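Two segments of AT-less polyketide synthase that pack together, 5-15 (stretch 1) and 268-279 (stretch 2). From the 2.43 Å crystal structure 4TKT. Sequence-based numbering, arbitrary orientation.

Stretch 1 5-15: QGMAIAIVGMA
Stretch 2 268-279: GDRILGVIRGTA

Two strands, 9-15 and one running through 279, lie antiparallel at 151°, axes 4.6 Å apart at closest, and bury 801 Å² with their flanking loops.

Backbone bonds set the register. Ile9 and Ile275 form a hydrogen-bonded pair, Ile9 N to Ile275 O at 3.1 Å and Ile275 N to Ile9 O at 2.7 Å; Ala10 and Val274 follow as the non-hydrogen-bonded pair, CA to CA 4.4 Å. Ile11 N reaches Gly273 O at 2.8 Å, but Ile11 O takes Leu272 N at 2.7 Å, so the ladder slips by one residue where Leu272 turns to phi/psi -82/-10. Before the strand, Ala8 at 47/62 leads back to Met7, whose N donates to Arg276 O (3.0 Å). Gly6, at 92/177, needs to be glycine: a CB would sit 3.0 Å from Arg276 O.

Beyond the ladder, a water donates to Val12 O and accepts from Arg270 N, both at 2.7 Å, while Val12 CA makes a CA-H...O contact with Arg270 O at 3.1 Å.

Apolar packing centres on Ile11 (m, t): CD1 meets Ile275 CG1 (Ile275 also m, t) and CG2 meets Leu272 CB, each at 4.1 Å. Leu272 (m, t) extends CD1 to 3.7 Å from selenomethionine Met14 CB. Gln5 O lies over one face of the Arg276 guanidinium.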

ATOM      1  N   GLN A   5       7.498  22.809 -12.221  1.00 69.13           N
ATOM      2  CA  GLN A   5       6.579  22.886 -11.090  1.00 69.83           C
ATOM      3  C   GLN A   5       6.014  21.514 -10.726  1.00 71.36           C
ATOM      4  O   GLN A   5       6.026  21.116  -9.561  1.00 75.37           O
ATOM      5  CB  GLN A   5       5.438  23.860 -11.393  1.00 66.67           C
ATOM      6  N   GLY A   6       5.518  20.790 -11.725  1.00 68.61           N
ATOM      7  CA  GLY A   6       4.947  19.473 -11.497  1.00 63.68           C
ATOM      8  C   GLY A   6       3.451  19.529 -11.247  1.00 60.46           C
ATOM      9  O   GLY A   6       2.865  20.608 -11.196  1.00 59.68           O
HETATM   10  N   MSE A   7       2.828  18.366 -11.090  1.00 58.08           N
HETATM   11  CA  MSE A   7       1.386  18.316 -10.874  1.00 57.73           C
HETATM   12  C   MSE A   7       1.041  18.324  -9.386  1.00 49.83           C
HETATM   13  O   MSE A   7      -0.135  18.381  -9.016  1.00 48.10           O
HETATM   14  CB  MSE A   7       0.785  17.091 -11.565  1.00 59.56           C
HETATM   15  CG  MSE A   7       1.504  15.782 -11.292  1.00 63.12           C
HETATM   16 SE   MSE A   7       1.084  14.454 -12.663  1.00 81.04          SE
HETATM   17  CE  MSE A   7      -0.824  14.817 -12.842  1.00 35.95           C
ATOM     18  N   ALA A   8       2.077  18.276  -8.551  1.00 48.05           N
ATOM     19  CA  ALA A   8       1.963  18.465  -7.104  1.00 44.58           C
ATOM     20  C   ALA A   8       0.831  17.667  -6.469  1.00 52.10           C
ATOM     21  O   ALA A   8      -0.105  18.239  -5.909  1.00 52.36           O
ATOM     22  CB  ALA A   8       1.794  19.943  -6.788  1.00 47.38           C
ATOM     23  N   ILE A   9       0.916  16.347  -6.567  1.00 40.50           N
ATOM     24  CA  ILE A   9      -0.061  15.477  -5.934  1.00 38.87           C
ATOM     25  C   ILE A   9       0.536  14.870  -4.675  1.00 40.19           C
ATOM     26  O   ILE A   9       1.512  14.123  -4.738  1.00 43.71           O
ATOM     27  CB  ILE A   9      -0.528  14.358  -6.876  1.00 36.57           C
ATOM     28  CG1 ILE A   9      -1.094  14.954  -8.166  1.00 36.86           C
ATOM     29  CG2 ILE A   9      -1.559  13.484  -6.184  1.00 35.16           C
ATOM     30  CD1 ILE A   9      -2.240  15.907  -7.947  1.00 38.09           C
ATOM     31  N   ALA A  10      -0.054  15.200  -3.533  1.00 39.55           N
ATOM     32  CA  ALA A  10       0.466  14.762  -2.245  1.00 39.82           C
ATOM     33  C   ALA A  10      -0.012  13.364  -1.887  1.00 37.74           C
ATOM     34  O   ALA A  10      -1.124  12.968  -2.227  1.00 39.54           O
ATOM     35  CB  ALA A  10       0.070  15.741  -1.160  1.00 41.87           C
ATOM     36  N   ILE A  11       0.846  12.619  -1.201  1.00 37.50           N
ATOM     37  CA  ILE A  11       0.466  11.329  -0.643  1.00 35.97           C
ATOM     38  C   ILE A  11       0.189  11.498   0.846  1.00 39.83           C
ATOM     39  O   ILE A  11       1.103  11.756   1.628  1.00 44.44           O
ATOM     40  CB  ILE A  11       1.561  10.279  -0.862  1.00 35.12           C
ATOM     41  CG1 ILE A  11       1.812  10.092  -2.359  1.00 37.67           C
ATOM     42  CG2 ILE A  11       1.176   8.962  -0.209  1.00 35.50           C
ATOM     43  CD1 ILE A  11       3.016   9.241  -2.678  1.00 37.88           C
ATOM     44  N   VAL A  12      -1.074  11.358   1.236  1.00 36.80           N
ATOM     45  CA  VAL A  12      -1.483  11.682   2.596  1.00 38.20           C
ATOM     46  C   VAL A  12      -1.747  10.452   3.463  1.00 37.34           C
ATOM     47  O   VAL A  12      -2.094  10.578   4.636  1.00 43.75           O
ATOM     48  CB  VAL A  12      -2.746  12.561   2.598  1.00 39.00           C
ATOM     49  CG1 VAL A  12      -2.502  13.826   1.803  1.00 40.18           C
ATOM     50  CG2 VAL A  12      -3.925  11.792   2.032  1.00 37.25           C
ATOM     51  N   GLY A  13      -1.579   9.268   2.886  1.00 35.49           N
ATOM     52  CA  GLY A  13      -1.785   8.033   3.618  1.00 34.75           C
ATOM     53  C   GLY A  13      -1.377   6.831   2.792  1.00 34.53           C
ATOM     54  O   GLY A  13      -1.453   6.859   1.564  1.00 34.45           O
HETATM   55  N   MSE A  14      -0.941   5.769   3.458  1.00 32.70           N
HETATM   56  CA  MSE A  14      -0.508   4.580   2.740  1.00 34.34           C
HETATM   57  C   MSE A  14      -0.692   3.306   3.550  1.00 36.49           C
HETATM   58  O   MSE A  14      -0.513   3.297   4.766  1.00 40.51           O
HETATM   59  CB  MSE A  14       0.956   4.717   2.326  1.00 31.51           C
HETATM   60  CG  MSE A  14       1.400   3.685   1.307  1.00 44.61           C
HETATM   61 SE   MSE A  14       3.180   4.031   0.586  1.00 71.72          SE
HETATM   62  CE  MSE A  14       3.014   2.992  -1.058  1.00 84.85           C
ATOM     63  N   ALA A  15      -1.053   2.232   2.859  1.00 29.44           N
ATOM     64  CA  ALA A  15      -1.121   0.915   3.471  1.00 29.22           C
ATOM     65  C   ALA A  15      -0.482  -0.108   2.547  1.00 28.05           C
ATOM     66  O   ALA A  15      -0.527   0.035   1.324  1.00 30.63           O
ATOM     67  CB  ALA A  15      -2.551   0.539   3.775  1.00 28.97           C
ATOM     68  N   GLY A 268      -3.856  20.317   6.944  1.00 46.85           N
ATOM     69  CA  GLY A 268      -2.968  19.780   7.958  1.00 47.76           C
ATOM     70  C   GLY A 268      -2.781  18.278   7.868  1.00 46.82           C
ATOM     71  O   GLY A 268      -2.564  17.613   8.882  1.00 47.52           O
ATOM     72  N   ASP A 269      -2.865  17.742   6.654  1.00 45.33           N
ATOM     73  CA  ASP A 269      -2.686  16.310   6.435  1.00 44.37           C
ATOM     74  C   ASP A 269      -1.234  15.894   6.609  1.00 44.85           C
ATOM     75  O   ASP A 269      -0.325  16.713   6.493  1.00 51.49           O
ATOM     76  CB  ASP A 269      -3.154  15.904   5.034  1.00 42.71           C
ATOM     77  CG  ASP A 269      -4.637  16.107   4.827  1.00 57.69           C
ATOM     78  OD1 ASP A 269      -5.377  16.179   5.829  1.00 61.77           O
ATOM     79  OD2 ASP A 269      -5.064  16.184   3.656  1.00 53.02           O
ATOM     80  N   ARG A 270      -1.025  14.613   6.893  1.00 44.52           N
ATOM     81  CA  ARG A 270       0.302  14.030   6.800  1.00 44.68           C
ATOM     82  C   ARG A 270       0.693  14.008   5.333  1.00 47.99           C
ATOM     83  O   ARG A 270      -0.161  13.844   4.466  1.00 50.77           O
ATOM     84  CB  ARG A 270       0.334  12.617   7.379  1.00 44.57           C
ATOM     85  CG  ARG A 270      -0.109  12.522   8.817  1.00 51.84           C
ATOM     86  CD  ARG A 270      -0.148  11.078   9.281  1.00 55.84           C
ATOM     87  NE  ARG A 270       1.150  10.423   9.152  1.00 56.42           N
ATOM     88  CZ  ARG A 270       1.336   9.246   8.565  1.00 55.71           C
ATOM     89  NH1 ARG A 270       0.305   8.592   8.051  1.00 52.32           N
ATOM     90  NH2 ARG A 270       2.552   8.721   8.493  1.00 58.90           N
ATOM     91  N   ILE A 271       1.974  14.186   5.045  1.00 43.91           N
ATOM     92  CA  ILE A 271       2.432  14.135   3.666  1.00 42.94           C
ATOM     93  C   ILE A 271       3.641  13.213   3.565  1.00 45.39           C
ATOM     94  O   ILE A 271       4.752  13.575   3.952  1.00 47.93           O
ATOM     95  CB  ILE A 271       2.768  15.537   3.131  1.00 45.01           C
ATOM     96  CG1 ILE A 271       1.533  16.439   3.226  1.00 43.46           C
ATOM     97  CG2 ILE A 271       3.246  15.456   1.694  1.00 46.00           C
ATOM     98  CD1 ILE A 271       1.782  17.877   2.844  1.00 52.65           C
ATOM     99  N   LEU A 272       3.405  12.009   3.054  1.00 41.82           N
ATOM    100  CA  LEU A 272       4.430  10.976   2.997  1.00 41.82           C
ATOM    101  C   LEU A 272       5.341  11.173   1.794  1.00 55.06           C
ATOM    102  O   LEU A 272       6.377  10.520   1.671  1.00 58.69           O
ATOM    103  CB  LEU A 272       3.779   9.593   2.947  1.00 40.80           C
ATOM    104  CG  LEU A 272       2.659   9.363   3.962  1.00 41.01           C
ATOM    105  CD1 LEU A 272       2.043   7.985   3.792  1.00 49.20           C
ATOM    106  CD2 LEU A 272       3.181   9.548   5.374  1.00 49.83           C
ATOM    107  N   GLY A 273       4.943  12.079   0.910  1.00 53.49           N
ATOM    108  CA  GLY A 273       5.697  12.367  -0.293  1.00 40.79           C
ATOM    109  C   GLY A 273       4.831  13.091  -1.302  1.00 47.20           C
ATOM    110  O   GLY A 273       3.624  13.237  -1.106  1.00 47.29           O
ATOM    111  N   VAL A 274       5.447  13.546  -2.388  1.00 44.79           N
ATOM    112  CA  VAL A 274       4.725  14.271  -3.422  1.00 39.37           C
ATOM    113  C   VAL A 274       5.020  13.703  -4.803  1.00 46.33           C
ATOM    114  O   VAL A 274       6.178  13.581  -5.197  1.00 45.85           O
ATOM    115  CB  VAL A 274       5.079  15.772  -3.409  1.00 47.07           C
ATOM    116  CG1 VAL A 274       4.417  16.487  -4.580  1.00 48.88           C
ATOM    117  CG2 VAL A 274       4.668  16.406  -2.086  1.00 41.48           C
ATOM    118  N   ILE A 275       3.968  13.348  -5.532  1.00 46.23           N
ATOM    119  CA  ILE A 275       4.116  12.897  -6.909  1.00 36.41           C
ATOM    120  C   ILE A 275       4.266  14.105  -7.824  1.00 36.88           C
ATOM    121  O   ILE A 275       3.355  14.924  -7.936  1.00 42.78           O
ATOM    122  CB  ILE A 275       2.919  12.044  -7.358  1.00 39.32           C
ATOM    123  CG1 ILE A 275       2.804  10.796  -6.481  1.00 40.52           C
ATOM    124  CG2 ILE A 275       3.057  11.659  -8.822  1.00 34.24           C
ATOM    125  CD1 ILE A 275       1.611   9.927  -6.804  1.00 33.38           C
ATOM    126  N   ARG A 276       5.423  14.220  -8.467  1.00 37.43           N
ATOM    127  CA  ARG A 276       5.718  15.368  -9.315  1.00 38.12           C
ATOM    128  C   ARG A 276       5.239  15.149 -10.745  1.00 41.76           C
ATOM    129  O   ARG A 276       4.812  16.090 -11.415  1.00 42.11           O
ATOM    130  CB  ARG A 276       7.218  15.664  -9.309  1.00 39.36           C
ATOM    131  CG  ARG A 276       7.757  16.180  -7.984  1.00 49.85           C
ATOM    132  CD  ARG A 276       7.733  17.700  -7.920  1.00 55.86           C
ATOM    133  NE  ARG A 276       8.546  18.311  -8.970  1.00 56.34           N
ATOM    134  CZ  ARG A 276       9.007  19.559  -8.930  1.00 57.79           C
ATOM    135  NH1 ARG A 276       8.747  20.334  -7.885  1.00 57.14           N
ATOM    136  NH2 ARG A 276       9.736  20.030  -9.930  1.00 60.83           N
ATOM    137  N   GLY A 277       5.312  13.905 -11.208  1.00 36.26           N
ATOM    138  CA  GLY A 277       4.915  13.578 -12.565  1.00 37.62           C
ATOM    139  C   GLY A 277       4.745  12.093 -12.821  1.00 41.71           C
ATOM    140  O   GLY A 277       5.387  11.256 -12.184  1.00 41.26           O
ATOM    141  N   THR A 278       3.860  11.766 -13.755  1.00 33.30           N
ATOM    142  CA  THR A 278       3.658  10.387 -14.181  1.00 32.22           C
ATOM    143  C   THR A 278       3.598  10.322 -15.698  1.00 35.61           C
ATOM    144  O   THR A 278       3.298  11.316 -16.358  1.00 37.44           O
ATOM    145  CB  THR A 278       2.363   9.786 -13.604  1.00 42.28           C
ATOM    146  OG1 THR A 278       1.232  10.489 -14.133  1.00 42.56           O
ATOM    147  CG2 THR A 278       2.352   9.877 -12.087  1.00 43.34           C
ATOM    148  N   ALA A 279       3.883   9.150 -16.253  1.00 33.20           N
ATOM    149  CA  ALA A 279       3.805   8.965 -17.694  1.00 32.98           C
ATOM    150  C   ALA A 279       3.500   7.518 -18.038  1.00 29.85           C
ATOM    151  O   ALA A 279       3.861   6.604 -17.300  1.00 32.46           O
ATOM    152  CB  ALA A 279       5.093   9.409 -18.357  1.00 31.97           C
TER
HETATM  153  O   HOH W   1      -2.826  12.646   6.284  1.00 34.70           O